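Local structure of leucine aminopeptidase 2 (Saccharomyces cerevisiae, 2XQ0) at residues Glu324-Tyr329 / Arg415-Lys420; Leu330-Ile335 / Lys392-Leu397. The protein cleaves di- and tripeptides from the amino end as a zinc-dependent aminopeptidase of the M1 family and has low epoxide hydrolase activity in vitro. All coordinates share one frame; numbering follows the deposited sequence.

Contact 1 of 2, residues Glu324-Tyr329 / Arg415-Lys420. With ZN (zinc ion), chain C; BES (2-(3-amino-2-hydroxy-4-phenyl-butyrylamino)-4-methyl-pentanoic acid), chain B.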
loop_
_atom_site.group_PDB
_atom_site.type_symbol
_atom_site.label_atom_id
_atom_site.label_comp_id
_atom_site.label_asym_id
_atom_site.label_seq_id
_atom_site.Cartn_x
_atom_site.Cartn_y
_atom_site.Cartn_z
ATOM N N GLU A 324 0.069 -7.688 4.929
ATOM C CA GLU A 324 -1.105 -7.212 4.189
ATOM C C GLU A 324 -2.389 -8.019 4.423
ATOM O O GLU A 324 -3.476 -7.458 4.403
ATOM C CB GLU A 324 -0.806 -7.104 2.692
ATOM C CG GLU A 324 0.280 -6.076 2.337
ATOM C CD GLU A 324 -0.076 -4.646 2.739
ATOM O OE1 GLU A 324 -1.266 -4.358 3.012
ATOM O OE2 GLU A 324 0.837 -3.795 2.770
ATOM N N GLY A 325 -2.271 -9.322 4.634
ATOM C CA GLY A 325 -3.449 -10.154 4.894
ATOM C C GLY A 325 -4.082 -9.827 6.232
ATOM O O GLY A 325 -5.305 -9.622 6.352
ATOM N N TRP A 326 -3.257 -9.748 7.260
ATOM C CA TRP A 326 -3.759 -9.281 8.548
ATOM C C TRP A 326 -4.389 -7.883 8.443
ATOM O O TRP A 326 -5.509 -7.656 8.938
ATOM C CB TRP A 326 -2.618 -9.279 9.581
ATOM C CG TRP A 326 -2.540 -10.559 10.341
ATOM C CD1 TRP A 326 -1.566 -11.511 10.271
ATOM C CD2 TRP A 326 -3.489 -11.025 11.301
ATOM N NE1 TRP A 326 -1.852 -12.545 11.133
ATOM C CE2 TRP A 326 -3.027 -12.267 11.778
ATOM C CE3 TRP A 326 -4.686 -10.510 11.803
ATOM C CZ2 TRP A 326 -3.726 -13.007 12.726
ATOM C CZ3 TRP A 326 -5.380 -11.254 12.752
ATOM C CH2 TRP A 326 -4.898 -12.474 13.203
ATOM N N THR A 327 -3.676 -6.945 7.807
ATOM C CA THR A 327 -4.185 -5.568 7.671
ATOM C C THR A 327 -5.570 -5.527 7.022
ATOM O O THR A 327 -6.458 -4.850 7.517
ATOM C CB THR A 327 -3.207 -4.660 6.910
ATOM O OG1 THR A 327 -1.958 -4.639 7.622
ATOM C CG2 THR A 327 -3.762 -3.220 6.759
ATOM N N VAL A 328 -5.750 -6.253 5.923
ATOM C CA VAL A 328 -7.023 -6.254 5.221
ATOM C C VAL A 328 -8.081 -6.861 6.149
ATOM O O VAL A 328 -9.215 -6.376 6.214
ATOM C CB VAL A 328 -6.944 -7.028 3.852
ATOM C CG1 VAL A 328 -8.339 -7.146 3.206
ATOM C CG2 VAL A 328 -5.988 -6.320 2.863
ATOM N N TYR A 329 -7.696 -7.915 6.875
ATOM C CA TYR A 329 -8.590 -8.541 7.858
ATOM C C TYR A 329 -8.992 -7.533 8.933
ATOM O O TYR A 329 -10.192 -7.285 9.185
ATOM C CB TYR A 329 -7.972 -9.825 8.478
ATOM C CG TYR A 329 -8.868 -10.390 9.560
ATOM C CD1 TYR A 329 -9.971 -11.177 9.240
ATOM C CD2 TYR A 329 -8.652 -10.075 10.891
ATOM C CE1 TYR A 329 -10.820 -11.653 10.225
ATOM C CE2 TYR A 329 -9.487 -10.530 11.862
ATOM C CZ TYR A 329 -10.574 -11.311 11.527
ATOM O OH TYR A 329 -11.410 -11.763 12.511
ATOM N N ARG A 415 -5.349 -10.625 19.998
ATOM C CA ARG A 415 -4.640 -9.882 21.029
ATOM C C ARG A 415 -3.367 -10.603 21.464
ATOM O O ARG A 415 -2.351 -9.964 21.727
ATOM C CB ARG A 415 -5.539 -9.674 22.244
ATOM C CG ARG A 415 -6.537 -8.555 22.048
ATOM C CD ARG A 415 -7.809 -8.817 22.821
ATOM N NE ARG A 415 -8.918 -8.100 22.209
ATOM C CZ ARG A 415 -10.193 -8.347 22.462
ATOM N NH1 ARG A 415 -11.133 -7.635 21.853
ATOM N NH2 ARG A 415 -10.523 -9.301 23.323
ATOM N N HIS A 416 -3.432 -11.928 21.564
ATOM C CA HIS A 416 -2.290 -12.703 22.039
ATOM C C HIS A 416 -1.165 -12.592 21.024
ATOM O O HIS A 416 -0.009 -12.317 21.376
ATOM C CB HIS A 416 -2.687 -14.169 22.218
ATOM C CG HIS A 416 -1.558 -15.047 22.647
ATOM N ND1 HIS A 416 -0.860 -15.845 21.768
ATOM C CD2 HIS A 416 -0.997 -15.245 23.862
ATOM C CE1 HIS A 416 0.079 -16.503 22.424
ATOM N NE2 HIS A 416 0.018 -16.155 23.695
ATOM N N TYR A 417 -1.527 -12.812 19.764
ATOM C CA TYR A 417 -0.609 -12.719 18.639
ATOM C C TYR A 417 0.117 -11.377 18.600
ATOM O O TYR A 417 1.344 -11.350 18.595
ATOM C CB TYR A 417 -1.370 -12.979 17.330
ATOM C CG TYR A 417 -0.573 -12.765 16.055
ATOM C CD1 TYR A 417 0.376 -13.694 15.634
ATOM C CD2 TYR A 417 -0.792 -11.651 15.256
ATOM C CE1 TYR A 417 1.101 -13.505 14.458
ATOM C CE2 TYR A 417 -0.062 -11.444 14.081
ATOM C CZ TYR A 417 0.885 -12.386 13.688
ATOM O OH TYR A 417 1.616 -12.213 12.518
ATOM N N PHE A 418 -0.619 -10.263 18.577
ATOM C CA PHE A 418 0.039 -8.959 18.450
ATOM C C PHE A 418 0.848 -8.590 19.698
ATOM O O PHE A 418 1.837 -7.869 19.606
ATOM C CB PHE A 418 -0.939 -7.848 18.010
ATOM C CG PHE A 418 -1.401 -8.004 16.587
ATOM C CD1 PHE A 418 -0.564 -7.659 15.543
ATOM C CD2 PHE A 418 -2.629 -8.565 16.296
ATOM C CE1 PHE A 418 -0.958 -7.843 14.229
ATOM C CE2 PHE A 418 -3.040 -8.735 14.987
ATOM C CZ PHE A 418 -2.203 -8.373 13.952
ATOM N N LYS A 419 0.457 -9.116 20.856
ATOM C CA LYS A 419 1.264 -8.913 22.058
ATOM C C LYS A 419 2.560 -9.730 22.026
ATOM O O LYS A 419 3.623 -9.226 22.379
ATOM C CB LYS A 419 0.468 -9.242 23.327
ATOM C CG LYS A 419 -0.225 -8.035 23.954
ATOM C CD LYS A 419 0.779 -6.944 24.317
ATOM C CE LYS A 419 0.092 -5.667 24.772
ATOM N NZ LYS A 419 1.092 -4.618 25.107
ATOM N N LYS A 420 2.466 -10.991 21.615
ATOM C CA LYS A 420 3.622 -11.884 21.598
ATOM C C LYS A 420 4.736 -11.334 20.712
ATOM O O LYS A 420 5.911 -11.313 21.088
ATOM C CB LYS A 420 3.203 -13.279 21.107
ATOM C CG LYS A 420 4.329 -14.282 20.997
ATOM C CD LYS A 420 3.810 -15.651 20.560
ATOM C CE LYS A 420 4.930 -16.688 20.527
ATOM N NZ LYS A 420 4.554 -17.919 19.765
HETATM ZN ZN ZN C . -1.243 -2.151 3.391
HETATM N N2 BES B . 2.336 0.198 1.943
HETATM C C1 BES B . 1.230 -0.364 1.196
HETATM C C6 BES B . 1.407 -0.086 -0.298
HETATM C C7 BES B . 2.647 -0.782 -0.812
HETATM C C8 BES B . 2.880 -2.112 -0.480
HETATM C C12 BES B . 3.563 -0.091 -1.600
HETATM C C9 BES B . 4.022 -2.754 -0.945
HETATM C C11 BES B . 4.707 -0.736 -2.064
HETATM C C10 BES B . 4.936 -2.069 -1.738
HETATM C C2 BES B . -0.110 0.205 1.681
HETATM O O2 BES B . -0.371 0.019 3.080
HETATM C C3 BES B . -1.182 -0.460 0.884
HETATM O O3 BES B . -1.485 -1.641 1.067
HETATM N N1 BES B . -1.688 0.384 -0.006
HETATM C C4 BES B . -2.738 0.145 -0.975
HETATM C C13 BES B . -3.982 0.696 -0.289
HETATM C C14 BES B . -5.125 -0.309 -0.242
HETATM C C15 BES B . -6.100 0.060 0.871
HETATM C C16 BES B . -4.622 -1.741 -0.079
HETATM C C5 BES B . -2.419 1.000 -2.168
HETATM O O1 BES B . -2.842 0.653 -3.294
HETATM O O4 BES B . -1.729 2.035 -1.989
#

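Contact 2 of 2, residues Leu330-Ile335 / Lys392-Leu397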
loop_
_atom_site.group_PDB
_atom_site.type_symbol
_atom_site.label_atom_id
_atom_site.label_comp_id
_atom_site.label_asym_id
_atom_site.label_seq_id
_atom_site.Cartn_x
_atom_site.Cartn_y
_atom_site.Cartn_z
ATOM N N LEU A 330 -7.997 -6.915 9.551
ATOM C CA LEU A 330 -8.269 -5.923 10.589
ATOM C C LEU A 330 -9.081 -4.710 10.099
ATOM O O LEU A 330 -10.011 -4.291 10.760
ATOM C CB LEU A 330 -6.971 -5.470 11.261
ATOM C CG LEU A 330 -6.288 -6.582 12.067
ATOM C CD1 LEU A 330 -4.883 -6.148 12.522
ATOM C CD2 LEU A 330 -7.162 -7.020 13.260
ATOM N N GLU A 331 -8.719 -4.169 8.940
ATOM C CA GLU A 331 -9.433 -3.072 8.287
ATOM C C GLU A 331 -10.921 -3.398 8.179
ATOM O O GLU A 331 -11.778 -2.593 8.541
ATOM C CB GLU A 331 -8.857 -2.881 6.876
ATOM C CG GLU A 331 -9.613 -1.922 5.948
ATOM C CD GLU A 331 -9.116 -2.020 4.497
ATOM O OE1 GLU A 331 -8.167 -2.805 4.212
ATOM O OE2 GLU A 331 -9.680 -1.305 3.637
ATOM N N ARG A 332 -11.221 -4.590 7.671
ATOM C CA ARG A 332 -12.596 -5.027 7.509
ATOM C C ARG A 332 -13.308 -5.278 8.846
ATOM O O ARG A 332 -14.503 -5.068 8.937
ATOM C CB ARG A 332 -12.711 -6.184 6.527
ATOM C CG ARG A 332 -12.362 -5.732 5.105
ATOM C CD ARG A 332 -12.429 -6.831 4.094
ATOM N NE ARG A 332 -12.055 -6.290 2.794
ATOM C CZ ARG A 332 -11.480 -6.987 1.821
ATOM N NH1 ARG A 332 -11.200 -8.277 1.987
ATOM N NH2 ARG A 332 -11.165 -6.382 0.691
ATOM N N ARG A 333 -12.581 -5.672 9.885
ATOM C CA ARG A 333 -13.182 -5.703 11.232
ATOM C C ARG A 333 -13.570 -4.275 11.713
ATOM O O ARG A 333 -14.621 -4.068 12.335
ATOM C CB ARG A 333 -12.229 -6.375 12.231
ATOM C CG ARG A 333 -12.064 -7.891 12.040
ATOM C CD ARG A 333 -13.355 -8.678 12.370
ATOM N NE ARG A 333 -13.831 -8.351 13.716
ATOM C CZ ARG A 333 -13.360 -8.913 14.825
ATOM N NH1 ARG A 333 -12.417 -9.849 14.765
ATOM N NH2 ARG A 333 -13.832 -8.537 15.997
ATOM N N ILE A 334 -12.729 -3.286 11.421
ATOM C CA ILE A 334 -13.021 -1.907 11.826
ATOM C C ILE A 334 -14.299 -1.414 11.158
ATOM O O ILE A 334 -15.228 -0.954 11.829
ATOM C CB ILE A 334 -11.844 -0.959 11.533
ATOM C CG1 ILE A 334 -10.675 -1.281 12.474
ATOM C CG2 ILE A 334 -12.248 0.494 11.686
ATOM C CD1 ILE A 334 -9.325 -0.751 11.974
ATOM N N ILE A 335 -14.377 -1.546 9.838
ATOM C CA ILE A 335 -15.541 -1.054 9.135
ATOM C C ILE A 335 -16.773 -1.882 9.488
ATOM O O ILE A 335 -17.892 -1.379 9.488
ATOM C CB ILE A 335 -15.339 -0.989 7.580
ATOM C CG1 ILE A 335 -15.543 -2.350 6.930
ATOM C CG2 ILE A 335 -13.989 -0.358 7.219
ATOM C CD1 ILE A 335 -15.237 -2.372 5.427
ATOM N N LYS A 392 -6.027 -13.311 -0.547
ATOM C CA LYS A 392 -5.911 -14.699 -0.125
ATOM C C LYS A 392 -5.531 -14.688 1.351
ATOM O O LYS A 392 -5.981 -15.531 2.133
ATOM C CB LYS A 392 -4.884 -15.475 -0.988
ATOM C CG LYS A 392 -4.926 -16.988 -0.760
ATOM C CD LYS A 392 -3.881 -17.782 -1.561
ATOM C CE LYS A 392 -4.366 -18.173 -2.952
ATOM N NZ LYS A 392 -3.548 -19.300 -3.575
ATOM N N GLY A 393 -4.699 -13.722 1.737
ATOM C CA GLY A 393 -4.324 -13.558 3.136
ATOM C C GLY A 393 -5.532 -13.314 4.008
ATOM O O GLY A 393 -5.764 -14.031 4.977
ATOM N N PHE A 394 -6.303 -12.288 3.661
ATOM C CA PHE A 394 -7.574 -12.027 4.332
ATOM C C PHE A 394 -8.483 -13.251 4.384
ATOM O O PHE A 394 -9.069 -13.561 5.421
ATOM C CB PHE A 394 -8.325 -10.897 3.627
ATOM C CG PHE A 394 -9.790 -10.901 3.932
ATOM C CD1 PHE A 394 -10.257 -10.390 5.123
ATOM C CD2 PHE A 394 -10.683 -11.473 3.054
ATOM C CE1 PHE A 394 -11.599 -10.422 5.431
ATOM C CE2 PHE A 394 -12.037 -11.506 3.356
ATOM C CZ PHE A 394 -12.494 -10.980 4.542
ATOM N N ASN A 395 -8.637 -13.944 3.262
ATOM C CA ASN A 395 -9.530 -15.105 3.251
ATOM C C ASN A 395 -9.098 -16.273 4.116
ATOM O O ASN A 395 -9.942 -16.990 4.667
ATOM C CB ASN A 395 -9.817 -15.559 1.820
ATOM C CG ASN A 395 -10.949 -14.758 1.199
ATOM O OD1 ASN A 395 -12.106 -14.905 1.592
ATOM N ND2 ASN A 395 -10.615 -13.867 0.268
ATOM N N LEU A 396 -7.794 -16.470 4.265
ATOM C CA LEU A 396 -7.341 -17.495 5.206
ATOM C C LEU A 396 -7.726 -17.095 6.630
ATOM O O LEU A 396 -8.222 -17.918 7.410
ATOM C CB LEU A 396 -5.832 -17.722 5.088
ATOM C CG LEU A 396 -5.211 -18.571 6.185
ATOM C CD1 LEU A 396 -5.951 -19.892 6.288
ATOM C CD2 LEU A 396 -3.722 -18.782 5.911
ATOM N N LEU A 397 -7.548 -15.819 6.966
ATOM C CA LEU A 397 -7.891 -15.363 8.330
ATOM C C LEU A 397 -9.400 -15.374 8.614
ATOM O O LEU A 397 -9.835 -15.670 9.732
ATOM C CB LEU A 397 -7.319 -13.972 8.582
ATOM C CG LEU A 397 -5.789 -13.945 8.533
ATOM C CD1 LEU A 397 -5.273 -12.525 8.579
ATOM C CD2 LEU A 397 -5.228 -14.778 9.675
#

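Contact 1 of 2, residues Glu324-Tyr329 / Arg415-Lys420
Trp326 meets Tyr417 and Phe418 in an aromatic cluster that joins helix 321-339 to helix 407-420. The setting is the helical part of the thermolysin-like catalytic domain of an M1 peptidase. The backbones stay well apart, with the CA atoms of Trp326 and Phe418 10.6 Å from each other, so rings alone bridge the gap. Both partners sit over the same face of the indole. Tyr417 lies nearly parallel to the five-membered ring, its plane turned by 17°, but it is slid aside and overlaps little. Its CE2 comes 3.6 Å from Trp326 NE1. Phe418 approaches the six-membered ring with its edge, an edge-to-face pair with planes at 77°. Tyr417 CD2 in turn stands over the centre of the Phe418 ring, so the three rings pack against one another. The CA-CB bond of Tyr417 points toward 324-329, and chi1 of 174°, with CG opposite the backbone N, sets its ring beside the indole. Helix 388-403 adds Leu397 against Trp326, and helix 297-311 adds Ser308. Beyond the rings the contact is loose. On helix 407-420, Lys419 is exposed, and Arg415, His416 and Lys420 are partly exposed; none of them touches 324-329. Two residues before Trp326, Glu324 completes the catalytic zinc site with His301 and His305. The inhibitor bestatin binds the same zinc through its O2 and O3. The HExxH helix supplies the two histidines, and helix 321-339 supplies this third protein ligand. Glu324 bends at chi2 and brings OE1 to 2.2 Å from the zinc ion.

Contact 2 of 2, residues Leu330-Ile335 / Lys392-Leu397
Arg332 reaches over one face of the Phe394 ring and forms a cation-pi contact between helix 321-339 and helix 388-403. The nearest approach is NH1 to Phe394 CD2, at 3.4 Å. CZ stands 4.7 Å from the ring centroid and only 6° off the ring normal. The guanidinium does not stack flat. Its plane is 86° from that of the ring, and it presents its NH1 edge to the face. Arg332 CD adds an apolar touch, 3.9 Å from Phe394 CE1. The arginine chain is extended from CG to NE, which carries the charge across to the second helix. A second shell fixes the guanidinium. NE is hydrogen-bonded to Ser347 OG, and NH2 makes a salt bridge with Glu391, close to Phe394 in the chain. This carboxylate probably balances the buried positive charge. Phe394 also packs on Val328 and on Ala348, and its side chain is about 6 Å from that of Tyr390, the proton donor. Next to Arg332, Glu331 OE1 is hydrogen-bonded to the zinc ligand His301 at ND1. The pair thus lies between helices 321-339 and 388-403, with helix 341-360 contributing both Ser347 and Ala348.

Overall arrangement
Contacts 1 and 2 have centres about 10 Å apart and share helix 321-339. Segment 324-329 runs straight into 330-335, while the partner segments come from helices 388-403 and 407-420, which follow each other in the chain. Along the sequence, both halves of contact 2 therefore fall between the halves of contact 1. The two contacts also touch: Leu397 CD1 packs 3.6 Å from Trp326 CA, and Phe418 CZ lies 3.8 Å from Leu330 CD1. All four segments belong to the peptidase M1 domain. The shared helix, which carries a zinc ligand, is thereby joined to two later helices, one of them bearing the proton donor Tyr390.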